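PDB 6Q78: GH26C from Muricauda sp. MAR_2010_75, which probably hydrolyses beta-1,4-mannosidic linkages in mannans, as a family 26 glycoside hydrolase of the endo-mannanase class with a TIM-barrel fold. Local coordinates for residues L76-I82 against V365-F369. Residues are numbered along the deposited sequence; the frame is centred on the assembly and turned at random.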
loop_
_atom_site.group_PDB
_atom_site.type_symbol
_atom_site.label_atom_id
_atom_site.label_comp_id
_atom_site.label_asym_id
_atom_site.label_seq_id
_atom_site.Cartn_x
_atom_site.Cartn_y
_atom_site.Cartn_z
ATOM N N LEU A 76 8.286 13.269 7.783
ATOM C CA LEU A 76 6.955 13.829 8.002
ATOM C C LEU A 76 6.147 12.980 8.985
ATOM O O LEU A 76 5.307 13.524 9.725
ATOM C CB LEU A 76 6.223 14.074 6.689
ATOM C CG LEU A 76 5.650 12.877 5.980
ATOM C CD1 LEU A 76 4.268 12.505 6.545
ATOM C CD2 LEU A 76 5.501 13.239 4.487
ATOM N N SER A 77 6.470 11.689 9.101
ATOM C CA SER A 77 5.755 10.828 10.048
ATOM C C SER A 77 5.928 11.273 11.503
ATOM O O SER A 77 5.146 10.846 12.365
ATOM C CB SER A 77 6.148 9.341 9.865
ATOM O OG SER A 77 7.413 9.104 10.461
ATOM N N GLN A 78 6.949 12.084 11.831
ATOM C CA GLN A 78 7.097 12.518 13.222
ATOM C C GLN A 78 5.853 13.240 13.721
ATOM O O GLN A 78 5.488 13.118 14.900
ATOM C CB GLN A 78 8.327 13.424 13.393
ATOM C CG GLN A 78 9.623 12.753 12.964
ATOM C CD GLN A 78 9.733 11.323 13.517
ATOM O OE1 GLN A 78 9.881 11.138 14.720
ATOM N NE2 GLN A 78 9.635 10.312 12.641
ATOM N N ASN A 79 5.177 13.985 12.849
ATOM C CA ASN A 79 3.994 14.690 13.310
ATOM C C ASN A 79 2.852 14.777 12.309
ATOM O O ASN A 79 1.884 15.492 12.586
ATOM C CB ASN A 79 4.358 16.118 13.724
ATOM C CG ASN A 79 4.976 16.901 12.603
ATOM O OD1 ASN A 79 4.930 16.505 11.442
ATOM N ND2 ASN A 79 5.572 18.045 12.950
ATOM N N SER A 80 2.924 14.120 11.157
ATOM C CA SER A 80 1.903 14.291 10.135
ATOM C C SER A 80 1.794 12.976 9.377
ATOM O O SER A 80 2.579 12.044 9.609
ATOM C CB SER A 80 2.316 15.379 9.128
ATOM O OG SER A 80 2.410 16.669 9.735
ATOM N N PHE A 81 0.829 12.906 8.447
ATOM C CA PHE A 81 0.741 11.740 7.573
ATOM C C PHE A 81 0.015 12.083 6.267
ATOM O O PHE A 81 -0.916 12.899 6.239
ATOM C CB PHE A 81 0.063 10.531 8.264
ATOM C CG PHE A 81 -1.277 10.844 8.851
ATOM C CD1 PHE A 81 -2.423 10.754 8.069
ATOM C CD2 PHE A 81 -1.400 11.207 10.174
ATOM C CE1 PHE A 81 -3.668 11.078 8.596
ATOM C CE2 PHE A 81 -2.654 11.510 10.734
ATOM C CZ PHE A 81 -3.793 11.438 9.942
ATOM N N ILE A 82 0.443 11.432 5.195
ATOM C CA ILE A 82 -0.229 11.598 3.904
ATOM C C ILE A 82 -1.464 10.720 3.871
ATOM O O ILE A 82 -1.435 9.586 4.363
ATOM C CB ILE A 82 0.747 11.235 2.776
ATOM C CG1 ILE A 82 1.904 12.242 2.765
ATOM C CG2 ILE A 82 0.053 11.231 1.412
ATOM C CD1 ILE A 82 3.069 11.835 1.827
ATOM N N VAL A 365 1.334 7.891 18.022
ATOM C CA VAL A 365 1.553 7.098 16.809
ATOM C C VAL A 365 2.247 7.966 15.757
ATOM O O VAL A 365 1.921 9.149 15.583
ATOM C CB VAL A 365 0.200 6.552 16.303
ATOM C CG1 VAL A 365 0.296 5.985 14.867
ATOM C CG2 VAL A 365 -0.363 5.473 17.258
ATOM N N LYS A 366 3.233 7.386 15.067
ATOM C CA LYS A 366 3.964 8.042 13.981
ATOM C C LYS A 366 3.854 7.180 12.730
ATOM O O LYS A 366 4.430 6.085 12.669
ATOM C CB LYS A 366 5.430 8.249 14.352
ATOM C CG LYS A 366 5.648 9.205 15.507
ATOM C CD LYS A 366 7.133 9.324 15.833
ATOM C CE LYS A 366 7.333 10.189 17.055
ATOM N NZ LYS A 366 8.758 10.138 17.492
ATOM N N ILE A 367 3.131 7.669 11.710
ATOM C CA ILE A 367 2.974 6.932 10.457
ATOM C C ILE A 367 3.246 7.884 9.302
ATOM O O ILE A 367 2.943 9.073 9.386
ATOM C CB ILE A 367 1.563 6.319 10.294
ATOM C CG1 ILE A 367 0.483 7.381 10.532
ATOM C CG2 ILE A 367 1.365 5.080 11.199
ATOM C CD1 ILE A 367 -0.860 7.031 9.865
ATOM N N GLY A 368 3.793 7.340 8.212
ATOM C CA GLY A 368 4.070 8.182 7.057
ATOM C C GLY A 368 2.846 8.404 6.207
ATOM O O GLY A 368 2.705 9.464 5.582
ATOM N N PHE A 369 1.942 7.430 6.163
ATOM C CA PHE A 369 0.786 7.549 5.284
ATOM C C PHE A 369 -0.293 6.572 5.684
ATOM O O PHE A 369 -0.039 5.573 6.363
ATOM C CB PHE A 369 1.158 7.376 3.801
ATOM C CG PHE A 369 1.610 5.998 3.432
ATOM C CD1 PHE A 369 2.931 5.659 3.498
ATOM C CD2 PHE A 369 0.703 5.056 2.980
ATOM C CE1 PHE A 369 3.364 4.356 3.106
ATOM C CE2 PHE A 369 1.127 3.772 2.557
ATOM C CZ PHE A 369 2.454 3.444 2.626
HETATM O O HOH W 1 2.325 10.525 11.985
HETATM O O HOH W 2 7.297 6.140 10.683
HETATM O O HOH W 3 3.103 11.844 15.756
#
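Lys366 lays its aliphatic chain across Ser77 and Gln78, which follow helix 64-76 in the chain, CB sitting 3.3 Å from Ser77 O and CD 4.0 Å from Gln78 CD. Beyond CG the lysine is fully extended, whereas Gln78 bends at chi2 (-46°), which turns its amide back to the lysine. There NZ donates to Gln78 OE1 over 3.2 Å, 28° off the carbonyl plane; the ammonium also forms a salt bridge with Glu325, and Gln78 NE2 bonds to Lys74 O. Next to this pair, Ser77 pushes CB against the Ile367 carbonyl, 3.3 Å from its O, while its OG, bonded to Lys74 O, takes a water that reaches Lys366 O weakly.

Another water bridges the two backbones: it accepts from Ile367 N and lies within donating distance of Ser77 O and Ser80 O. Ser80 O and Ile367 O, both acceptors, come within 3.0 Å of each other with no hydrogen bond between them; the nearby water may ease that approach. Ile367 and Phe81 run side by side in the same direction: Ile367 CG1 lies 3.9 Å from Phe81 CB, and Ile367 CD1 comes to the Phe81 ring obliquely.

At Ile82 the chains settle into parallel strand pairing. Its N-H points almost straight (173°) at Gly368 O, 3.0 Å from N, and the CB atoms of Ile82 and Phe369 meet on one face of the sheet. Strands 81-86 and 369-372 are the first and last of the family's TIM barrel, and this contact starts the seam that closes it. Leu360 of helix 351-361 packs on both Phe81 and Ile367, Leu317 of helix 306-327 touches Ile367, and strand 402-403 runs along Phe81 and Ile82.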